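Local coordinates for protein peptidoglycan-binding domain 1 (Burkholderia, PDB 5NM7) that probably cleaves bacterial peptidoglycan as a modular phage endolysin, joining a peptidoglycan-binding domain to a large lysozyme-like muramidase domain, at residues D79-L87 against A208-L219; S230-E238 against Y250-F258. All coordinates share one frame; numbering follows the deposited sequence.

Contact 1. Residues D79-L87 against A208-L219; sequences DLQRAADRL and AEQLEAFVRFVL. With GLY (glycine), chain E.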
loop_
_atom_site.group_PDB
_atom_site.type_symbol
_atom_site.label_atom_id
_atom_site.label_comp_id
_atom_site.label_asym_id
_atom_site.label_seq_id
_atom_site.Cartn_x
_atom_site.Cartn_y
_atom_site.Cartn_z
ATOM N N ASP A 79 12.445 -0.210 5.458
ATOM C CA ASP A 79 11.160 0.007 6.119
ATOM C C ASP A 79 10.407 -1.298 6.339
ATOM O O ASP A 79 9.741 -1.451 7.370
ATOM C CB ASP A 79 10.265 0.963 5.335
ATOM C CG ASP A 79 10.865 2.339 5.185
ATOM O OD1 ASP A 79 11.403 2.881 6.205
ATOM O OD2 ASP A 79 10.798 2.870 4.052
ATOM N N LEU A 80 10.467 -2.215 5.370
ATOM C CA LEU A 80 9.775 -3.513 5.529
ATOM C C LEU A 80 10.419 -4.340 6.617
ATOM O O LEU A 80 9.710 -5.010 7.394
ATOM C CB LEU A 80 9.728 -4.302 4.207
ATOM C CG LEU A 80 8.901 -3.587 3.121
ATOM C CD1 LEU A 80 8.913 -4.433 1.847
ATOM C CD2 LEU A 80 7.476 -3.297 3.536
ATOM N N GLN A 81 11.756 -4.309 6.696
ATOM C CA GLN A 81 12.454 -4.996 7.783
ATOM C C GLN A 81 12.057 -4.418 9.126
ATOM O O GLN A 81 11.752 -5.179 10.077
ATOM C CB GLN A 81 13.975 -4.967 7.615
ATOM C CG GLN A 81 14.742 -5.708 8.718
ATOM C CD GLN A 81 14.470 -7.204 8.729
ATOM O OE1 GLN A 81 14.909 -7.913 7.841
ATOM N NE2 GLN A 81 13.767 -7.690 9.749
ATOM N N ARG A 82 11.968 -3.091 9.219
ATOM C CA ARG A 82 11.516 -2.476 10.473
ATOM C C ARG A 82 10.095 -2.903 10.849
ATOM O O ARG A 82 9.813 -3.179 12.037
ATOM C CB ARG A 82 11.660 -0.959 10.444
ATOM C CG ARG A 82 13.088 -0.529 10.641
ATOM C CD ARG A 82 13.203 0.972 10.648
ATOM N NE ARG A 82 13.057 1.621 9.324
ATOM C CZ ARG A 82 14.075 1.852 8.461
ATOM N NH1 ARG A 82 15.339 1.501 8.736
ATOM N NH2 ARG A 82 13.834 2.478 7.309
ATOM N N ALA A 83 9.205 -2.957 9.856
ATOM C CA ALA A 83 7.849 -3.419 10.081
ATOM C C ALA A 83 7.818 -4.872 10.560
ATOM O O ALA A 83 7.058 -5.205 11.486
ATOM C CB ALA A 83 6.984 -3.218 8.833
ATOM N N ALA A 84 8.659 -5.728 9.975
ATOM C CA ALA A 84 8.749 -7.130 10.411
ATOM C C ALA A 84 9.176 -7.234 11.873
ATOM O O ALA A 84 8.615 -8.002 12.657
ATOM C CB ALA A 84 9.712 -7.919 9.528
ATOM N N ASP A 85 10.154 -6.424 12.248
ATOM C CA ASP A 85 10.572 -6.337 13.654
ATOM C C ASP A 85 9.477 -5.837 14.573
ATOM O O ASP A 85 9.267 -6.409 15.662
ATOM C CB ASP A 85 11.806 -5.474 13.787
ATOM C CG ASP A 85 13.025 -6.062 13.056
ATOM O OD1 ASP A 85 13.033 -7.272 12.738
ATOM O OD2 ASP A 85 13.971 -5.310 12.816
ATOM N N ARG A 86 8.777 -4.775 14.164
ATOM C CA ARG A 86 7.675 -4.258 14.947
ATOM C C ARG A 86 6.572 -5.271 15.196
ATOM O O ARG A 86 5.954 -5.283 16.278
ATOM C CB ARG A 86 7.067 -3.000 14.307
ATOM C CG ARG A 86 7.935 -1.783 14.383
ATOM C CD ARG A 86 7.899 -1.217 15.800
ATOM N NE ARG A 86 6.542 -0.897 16.209
ATOM C CZ ARG A 86 5.880 0.140 15.745
ATOM N NH1 ARG A 86 6.488 0.946 14.898
ATOM N NH2 ARG A 86 4.646 0.395 16.151
ATOM N N LEU A 87 6.262 -6.053 14.165
ATOM C CA LEU A 87 5.171 -7.017 14.209
ATOM C C LEU A 87 5.563 -8.378 14.755
ATOM O O LEU A 87 4.674 -9.158 15.097
ATOM C CB LEU A 87 4.579 -7.205 12.799
ATOM C CG LEU A 87 3.896 -5.970 12.207
ATOM C CD1 LEU A 87 3.732 -6.150 10.723
ATOM C CD2 LEU A 87 2.561 -5.748 12.842
ATOM N N ALA A 208 6.660 5.401 4.453
ATOM C CA ALA A 208 7.070 4.803 5.727
ATOM C C ALA A 208 6.077 5.088 6.859
ATOM O O ALA A 208 5.751 4.201 7.635
ATOM C CB ALA A 208 8.478 5.256 6.095
ATOM N N GLU A 209 5.583 6.335 6.944
ATOM C CA GLU A 209 4.576 6.665 7.929
ATOM C C GLU A 209 3.261 5.953 7.653
ATOM O O GLU A 209 2.569 5.543 8.571
ATOM C CB GLU A 209 4.344 8.177 8.021
ATOM C CG GLU A 209 5.522 8.923 8.626
ATOM C CD GLU A 209 5.726 8.604 10.121
ATOM O OE1 GLU A 209 4.738 8.291 10.800
ATOM O OE2 GLU A 209 6.863 8.688 10.643
ATOM N N GLN A 210 2.938 5.789 6.380
ATOM C CA GLN A 210 1.722 5.095 5.978
ATOM C C GLN A 210 1.798 3.614 6.348
ATOM O O GLN A 210 0.807 3.049 6.801
ATOM C CB GLN A 210 1.521 5.277 4.499
ATOM C CG GLN A 210 1.264 6.723 4.159
ATOM C CD GLN A 210 1.168 6.946 2.665
ATOM O OE1 GLN A 210 1.208 6.007 1.883
ATOM N NE2 GLN A 210 0.989 8.195 2.277
ATOM N N LEU A 211 2.961 3.020 6.149
ATOM C CA LEU A 211 3.222 1.631 6.607
ATOM C C LEU A 211 3.165 1.540 8.137
ATOM O O LEU A 211 2.665 0.555 8.663
ATOM C CB LEU A 211 4.564 1.123 6.153
ATOM C CG LEU A 211 5.039 -0.273 6.618
ATOM C CD1 LEU A 211 4.097 -1.371 6.163
ATOM C CD2 LEU A 211 6.436 -0.522 6.114
ATOM N N GLU A 212 3.675 2.555 8.836
ATOM C CA GLU A 212 3.636 2.576 10.315
ATOM C C GLU A 212 2.195 2.521 10.789
ATOM O O GLU A 212 1.902 1.827 11.757
ATOM C CB GLU A 212 4.378 3.801 10.878
ATOM C CG GLU A 212 4.266 4.045 12.393
ATOM C CD GLU A 212 4.810 2.938 13.255
ATOM O OE1 GLU A 212 5.568 2.038 12.806
ATOM O OE2 GLU A 212 4.455 2.909 14.462
ATOM N N ALA A 213 1.284 3.229 10.097
ATOM C CA ALA A 213 -0.123 3.148 10.409
ATOM C C ALA A 213 -0.654 1.749 10.260
ATOM O O ALA A 213 -1.395 1.234 11.159
ATOM C CB ALA A 213 -0.952 4.109 9.602
ATOM N N PHE A 214 -0.270 1.105 9.175
ATOM C CA PHE A 214 -0.642 -0.313 8.983
ATOM C C PHE A 214 -0.114 -1.189 10.108
ATOM O O PHE A 214 -0.861 -2.000 10.649
ATOM C CB PHE A 214 -0.181 -0.833 7.616
ATOM C CG PHE A 214 -0.249 -2.333 7.456
ATOM C CD1 PHE A 214 -1.409 -2.935 7.012
ATOM C CD2 PHE A 214 0.839 -3.125 7.746
ATOM C CE1 PHE A 214 -1.492 -4.293 6.877
ATOM C CE2 PHE A 214 0.757 -4.505 7.620
ATOM C CZ PHE A 214 -0.406 -5.073 7.173
ATOM N N VAL A 215 1.150 -1.020 10.452
ATOM C CA VAL A 215 1.758 -1.804 11.546
ATOM C C VAL A 215 0.949 -1.606 12.826
ATOM O O VAL A 215 0.573 -2.581 13.506
ATOM C CB VAL A 215 3.221 -1.410 11.749
ATOM C CG1 VAL A 215 3.779 -1.939 13.052
ATOM C CG2 VAL A 215 4.049 -1.918 10.576
ATOM N N ARG A 216 0.676 -0.351 13.165
ATOM C CA ARG A 216 -0.124 -0.084 14.380
ATOM C C ARG A 216 -1.510 -0.694 14.306
ATOM O O ARG A 216 -2.016 -1.192 15.322
ATOM C CB ARG A 216 -0.192 1.401 14.679
ATOM C CG ARG A 216 1.171 2.029 14.977
ATOM C CD ARG A 216 0.976 3.525 15.139
ATOM N NE ARG A 216 2.229 4.241 15.368
ATOM C CZ ARG A 216 2.312 5.465 15.915
ATOM N NH1 ARG A 216 1.227 6.103 16.328
ATOM N NH2 ARG A 216 3.515 6.042 16.057
ATOM N N PHE A 217 -2.134 -0.636 13.128
ATOM C CA PHE A 217 -3.461 -1.165 12.886
ATOM C C PHE A 217 -3.499 -2.651 13.165
ATOM O O PHE A 217 -4.399 -3.141 13.865
ATOM C CB PHE A 217 -3.885 -0.895 11.460
ATOM C CG PHE A 217 -5.231 -1.420 11.108
ATOM C CD1 PHE A 217 -5.345 -2.565 10.349
ATOM C CD2 PHE A 217 -6.395 -0.751 11.471
ATOM C CE1 PHE A 217 -6.593 -3.025 10.000
ATOM C CE2 PHE A 217 -7.651 -1.212 11.132
ATOM C CZ PHE A 217 -7.751 -2.377 10.381
ATOM N N VAL A 218 -2.488 -3.339 12.670
ATOM C CA VAL A 218 -2.389 -4.788 12.870
ATOM C C VAL A 218 -2.101 -5.095 14.339
ATOM O O VAL A 218 -2.725 -6.000 14.916
ATOM C CB VAL A 218 -1.375 -5.430 11.944
ATOM C CG1 VAL A 218 -1.262 -6.916 12.215
ATOM C CG2 VAL A 218 -1.815 -5.236 10.487
ATOM N N LEU A 219 -1.186 -4.348 14.939
ATOM C CA LEU A 219 -0.871 -4.523 16.359
ATOM C C LEU A 219 -2.088 -4.341 17.254
ATOM O O LEU A 219 -2.177 -4.985 18.317
ATOM C CB LEU A 219 0.267 -3.613 16.796
ATOM C CG LEU A 219 1.682 -3.936 16.320
ATOM C CD1 LEU A 219 2.670 -2.852 16.658
ATOM C CD2 LEU A 219 2.170 -5.275 16.852
HETATM N N GLY E . 7.276 0.477 11.215
HETATM C CA GLY E . 7.063 0.643 9.735
HETATM C C GLY E . 7.781 1.851 9.187
HETATM O O GLY E . 8.463 2.495 9.976
HETATM O OXT GLY E . 7.739 2.197 7.984
#

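Contact 2. Residues S230-E238 against Y250-F258; sequences SKKWAKFAE and YDVKLERAF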
loop_
_atom_site.group_PDB
_atom_site.type_symbol
_atom_site.label_atom_id
_atom_site.label_comp_id
_atom_site.label_asym_id
_atom_site.label_seq_id
_atom_site.Cartn_x
_atom_site.Cartn_y
_atom_site.Cartn_z
ATOM N N SER A 230 1.127 -16.307 11.946
ATOM C CA SER A 230 1.018 -17.757 11.733
ATOM C C SER A 230 0.758 -18.072 10.227
ATOM O O SER A 230 0.499 -19.219 9.861
ATOM C CB SER A 230 -0.017 -18.327 12.719
ATOM O OG SER A 230 -1.370 -18.014 12.366
ATOM N N LYS A 231 0.849 -17.039 9.380
ATOM C CA LYS A 231 0.667 -17.144 7.936
ATOM C C LYS A 231 -0.651 -17.781 7.559
ATOM O O LYS A 231 -0.727 -18.634 6.653
ATOM C CB LYS A 231 1.847 -17.868 7.292
ATOM C CG LYS A 231 3.204 -17.246 7.554
ATOM C CD LYS A 231 3.935 -18.001 8.667
ATOM C CE LYS A 231 5.411 -18.126 8.394
ATOM N NZ LYS A 231 6.089 -18.882 9.488
ATOM N N LYS A 232 -1.698 -17.441 8.290
ATOM C CA LYS A 232 -3.041 -17.937 8.011
ATOM C C LYS A 232 -3.635 -16.936 7.026
ATOM O O LYS A 232 -4.359 -15.998 7.390
ATOM C CB LYS A 232 -3.883 -18.048 9.259
ATOM C CG LYS A 232 -3.407 -19.087 10.252
ATOM C CD LYS A 232 -4.474 -19.170 11.343
ATOM C CE LYS A 232 -4.113 -19.948 12.567
ATOM N NZ LYS A 232 -2.812 -20.601 12.485
ATOM N N TRP A 233 -3.333 -17.145 5.758
ATOM C CA TRP A 233 -3.584 -16.073 4.759
ATOM C C TRP A 233 -5.027 -15.814 4.486
ATOM O O TRP A 233 -5.440 -14.661 4.374
ATOM C CB TRP A 233 -2.857 -16.389 3.478
ATOM C CG TRP A 233 -1.405 -16.475 3.671
ATOM C CD1 TRP A 233 -0.640 -17.581 3.480
ATOM C CD2 TRP A 233 -0.513 -15.445 4.112
ATOM N NE1 TRP A 233 0.660 -17.304 3.752
ATOM C CE2 TRP A 233 0.780 -16.008 4.155
ATOM C CE3 TRP A 233 -0.679 -14.125 4.482
ATOM C CZ2 TRP A 233 1.901 -15.293 4.553
ATOM C CZ3 TRP A 233 0.447 -13.408 4.887
ATOM C CH2 TRP A 233 1.721 -13.992 4.888
ATOM N N ALA A 234 -5.841 -16.877 4.463
ATOM C CA ALA A 234 -7.262 -16.681 4.214
ATOM C C ALA A 234 -7.891 -15.961 5.383
ATOM O O ALA A 234 -8.722 -15.077 5.202
ATOM C CB ALA A 234 -7.960 -18.017 3.948
ATOM N N LYS A 235 -7.503 -16.356 6.602
ATOM C CA LYS A 235 -8.026 -15.689 7.791
ATOM C C LYS A 235 -7.574 -14.209 7.850
ATOM O O LYS A 235 -8.396 -13.346 8.069
ATOM C CB LYS A 235 -7.571 -16.429 9.048
ATOM C CG LYS A 235 -8.009 -15.800 10.338
ATOM C CD LYS A 235 -9.497 -15.557 10.351
ATOM N N PHE A 236 -6.309 -13.965 7.588
ATOM C CA PHE A 236 -5.814 -12.592 7.568
ATOM C C PHE A 236 -6.584 -11.789 6.516
ATOM O O PHE A 236 -7.038 -10.678 6.794
ATOM C CB PHE A 236 -4.347 -12.498 7.276
ATOM C CG PHE A 236 -3.875 -11.078 7.136
ATOM C CD1 PHE A 236 -3.775 -10.510 5.875
ATOM C CD2 PHE A 236 -3.570 -10.322 8.248
ATOM C CE1 PHE A 236 -3.410 -9.181 5.754
ATOM C CE2 PHE A 236 -3.162 -9.001 8.127
ATOM C CZ PHE A 236 -3.077 -8.440 6.868
ATOM N N ALA A 237 -6.732 -12.348 5.320
ATOM C CA ALA A 237 -7.402 -11.638 4.257
ATOM C C ALA A 237 -8.857 -11.374 4.615
ATOM O O ALA A 237 -9.379 -10.297 4.382
ATOM C CB ALA A 237 -7.269 -12.383 2.940
ATOM N N GLU A 238 -9.539 -12.352 5.217
ATOM C CA GLU A 238 -10.931 -12.131 5.615
ATOM C C GLU A 238 -11.053 -10.989 6.639
ATOM O O GLU A 238 -11.952 -10.130 6.536
ATOM C CB GLU A 238 -11.506 -13.418 6.221
ATOM C CG GLU A 238 -12.943 -13.252 6.694
ATOM C CD GLU A 238 -13.568 -14.553 7.162
ATOM O OE1 GLU A 238 -12.841 -15.441 7.693
ATOM O OE2 GLU A 238 -14.813 -14.643 7.018
ATOM N N TYR A 250 -7.195 -12.312 -2.648
ATOM C CA TYR A 250 -6.228 -11.828 -1.668
ATOM C C TYR A 250 -5.531 -12.961 -0.914
ATOM O O TYR A 250 -4.338 -12.929 -0.715
ATOM C CB TYR A 250 -6.874 -10.869 -0.668
ATOM C CG TYR A 250 -7.152 -9.514 -1.283
ATOM C CD1 TYR A 250 -6.113 -8.673 -1.556
ATOM C CD2 TYR A 250 -8.444 -9.076 -1.549
ATOM C CE1 TYR A 250 -6.344 -7.427 -2.125
ATOM C CE2 TYR A 250 -8.691 -7.825 -2.127
ATOM C CZ TYR A 250 -7.619 -7.014 -2.414
ATOM O OH TYR A 250 -7.819 -5.765 -3.001
ATOM N N ASP A 251 -6.322 -13.936 -0.506
ATOM C CA ASP A 251 -5.803 -15.074 0.250
ATOM C C ASP A 251 -4.698 -15.803 -0.481
ATOM O O ASP A 251 -3.585 -16.011 0.038
ATOM C CB ASP A 251 -6.926 -16.010 0.680
ATOM C CG ASP A 251 -7.778 -16.558 -0.503
ATOM O OD1 ASP A 251 -7.994 -15.862 -1.536
ATOM O OD2 ASP A 251 -8.256 -17.685 -0.364
ATOM N N VAL A 252 -4.984 -16.179 -1.732
ATOM C CA VAL A 252 -4.026 -16.933 -2.484
ATOM C C VAL A 252 -2.893 -16.086 -2.996
ATOM O O VAL A 252 -1.775 -16.543 -3.088
ATOM C CB VAL A 252 -4.712 -17.683 -3.651
ATOM C CG1 VAL A 252 -3.689 -18.538 -4.387
ATOM C CG2 VAL A 252 -5.824 -18.566 -3.116
ATOM N N LYS A 253 -3.152 -14.811 -3.319
ATOM C CA LYS A 253 -2.043 -13.938 -3.663
ATOM C C LYS A 253 -1.047 -13.771 -2.529
ATOM O O LYS A 253 0.153 -13.747 -2.776
ATOM C CB LYS A 253 -2.549 -12.557 -4.136
ATOM C CG LYS A 253 -3.188 -12.643 -5.519
ATOM C CD LYS A 253 -3.797 -11.303 -5.900
ATOM C CE LYS A 253 -4.241 -11.329 -7.355
ATOM N NZ LYS A 253 -5.105 -10.157 -7.620
ATOM N N LEU A 254 -1.544 -13.637 -1.299
ATOM C CA LEU A 254 -0.682 -13.558 -0.136
ATOM C C LEU A 254 0.133 -14.840 0.008
ATOM O O LEU A 254 1.344 -14.778 0.167
ATOM C CB LEU A 254 -1.477 -13.327 1.152
ATOM C CG LEU A 254 -2.010 -11.895 1.300
ATOM C CD1 LEU A 254 -3.116 -11.841 2.338
ATOM C CD2 LEU A 254 -0.876 -10.980 1.656
ATOM N N GLU A 255 -0.561 -15.954 -0.076
ATOM C CA GLU A 255 0.079 -17.300 0.085
ATOM C C GLU A 255 1.188 -17.502 -0.909
ATOM O O GLU A 255 2.337 -17.796 -0.547
ATOM C CB GLU A 255 -0.982 -18.386 -0.035
ATOM C CG GLU A 255 -0.561 -19.873 -0.054
ATOM C CD GLU A 255 -1.600 -20.730 -0.791
ATOM O OE1 GLU A 255 -2.852 -20.477 -0.789
ATOM O OE2 GLU A 255 -1.152 -21.696 -1.399
ATOM N N ARG A 256 0.887 -17.243 -2.174
ATOM C CA ARG A 256 1.875 -17.430 -3.226
ATOM C C ARG A 256 2.996 -16.395 -3.237
ATOM O O ARG A 256 4.148 -16.728 -3.491
ATOM C CB ARG A 256 1.146 -17.629 -4.579
ATOM C CG ARG A 256 0.105 -18.750 -4.409
ATOM C CD ARG A 256 -0.097 -19.659 -5.585
ATOM N NE ARG A 256 -1.115 -20.671 -5.249
ATOM C CZ ARG A 256 -1.920 -21.286 -6.117
ATOM N NH1 ARG A 256 -1.875 -21.014 -7.421
ATOM N NH2 ARG A 256 -2.794 -22.175 -5.669
ATOM N N ALA A 257 2.717 -15.148 -2.840
ATOM C CA ALA A 257 3.765 -14.172 -2.622
ATOM C C ALA A 257 4.739 -14.564 -1.516
ATOM O O ALA A 257 5.950 -14.419 -1.660
ATOM C CB ALA A 257 3.174 -12.783 -2.314
ATOM N N PHE A 258 4.172 -15.015 -0.404
ATOM C CA PHE A 258 4.949 -15.469 0.738
ATOM C C PHE A 258 5.885 -16.614 0.332
ATOM O O PHE A 258 7.071 -16.579 0.672
ATOM C CB PHE A 258 4.028 -15.958 1.860
ATOM C CG PHE A 258 4.783 -16.636 2.981
ATOM C CD1 PHE A 258 5.557 -15.895 3.879
ATOM C CD2 PHE A 258 4.756 -18.015 3.103
ATOM C CE1 PHE A 258 6.277 -16.512 4.897
ATOM C CE2 PHE A 258 5.496 -18.644 4.098
ATOM C CZ PHE A 258 6.254 -17.898 4.995
#

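Contact 1. Residues D79-L87 against A208-L219
R86 reaches from helix 77-87 to the carboxylate of E212 on helix 207-219 in an end-on salt bridge, NH1 and NH2 both turned to OE2. R86 NH1 donates at 2.9 Å to the syn lone pair of E212 OE2, and R86 NH2 reaches the same oxygen on its syn side, 3.0 Å away. R216, one turn beyond E212, comes to OE2 from the anti side, its NE 2.7 Å off with a nearly straight N-H (173°). Three N-H groups thus converge on one oxygen, which probably favours the ionised carboxylate. The R86 chain bends at chi2 and chi3, folding back so that V215 CG1 covers one face of its guanidinium. As a knob it fills the hole formed by E212, V215, R216 and L219.

Deeper between the helices the contact is apolar. A83 CB packs on V215 CG2 at 3.7 Å and also touches L211 CD2, which meets L80 CD2. Further along, L87 CD2 settles among V215, V218 and L219.

A glycine molecule lies in the groove between the helices, in a pocket lined by D79, A83, R86, A208, L211 and E212. Its N donates to E212 OE1 (2.8 Å), its CA rests by A83 and V215, and its OXT lies 3.5 Å from L211 CD2, with D79 and A208 at that end.

Segments 79-87 and 208-219 run nearly parallel, their axes 17° and 10.1 Å apart, the second within the N-acetylmuramidase region. Helix 91-101 packs against L80, A84 and F214, helix 222-229 meets L87, V218 and L219 through L225, and A213 leans on helix 196-205.

Contact 2. Residues S230-E238 against Y250-F258
W233 is the main bump of this interface, its indole laid against one side of helix 250-265 between L254, E255 and F258. L254 CB presses on the six-membered ring, 3.5 Å from W233 CE3, while E255 CA sits over the five-membered ring in a CH-pi contact, 3.8 Å from its centroid. With CG beside the backbone N (chi1 -61°), the indole extends along the partner helix, and W233 CZ2 ends 3.5 Å from F258 CB. The two aromatic planes are inclined at 47°. On the opposite face of the indole lies the carbonyl oxygen of K231, so the ring is sandwiched between its own chain and the helix.

K231 occupies the C-prime position of a Schellman motif that closes helix 222-229, and its positive phi turns the chain toward the next helix. K231 CG lies over the F258 ring, 4.2 Å from its centroid, while K231 NZ continues to a salt bridge with D90. Helix 91-101 meets W233 through A93, and Y245 from the intervening loop touches A234, A237 and D251.

At the other end small residues let the backbones come close: A234 CA is 3.6 Å from D251 CB, and A237 CB fits against Y250 CB and the D251 backbone. L254 CD1 fills the hollow between W233 and F236 and meets the edge of the F236 ring, 3.8 Å from F236 CD1.

How the contacts relate
Contact 1 closes before contact 2 opens along the chain, and their centres lie 18 Å apart. Their nearest atoms approach to about 4 Å without touching. Helices 91-101 and 222-229 join them: each packs against side chains of both contacts, 222-229 following directly on 207-219 and leading into 230-238. Contact 1 brings together an early helix and one over a hundred residues later, whereas contact 2 pairs near neighbours in sequence. One of the three bound glycines lies in contact 1; in contact 2 the F236 side chain is about 14 Å from a bound glycine, and the packing there is almost wholly apolar.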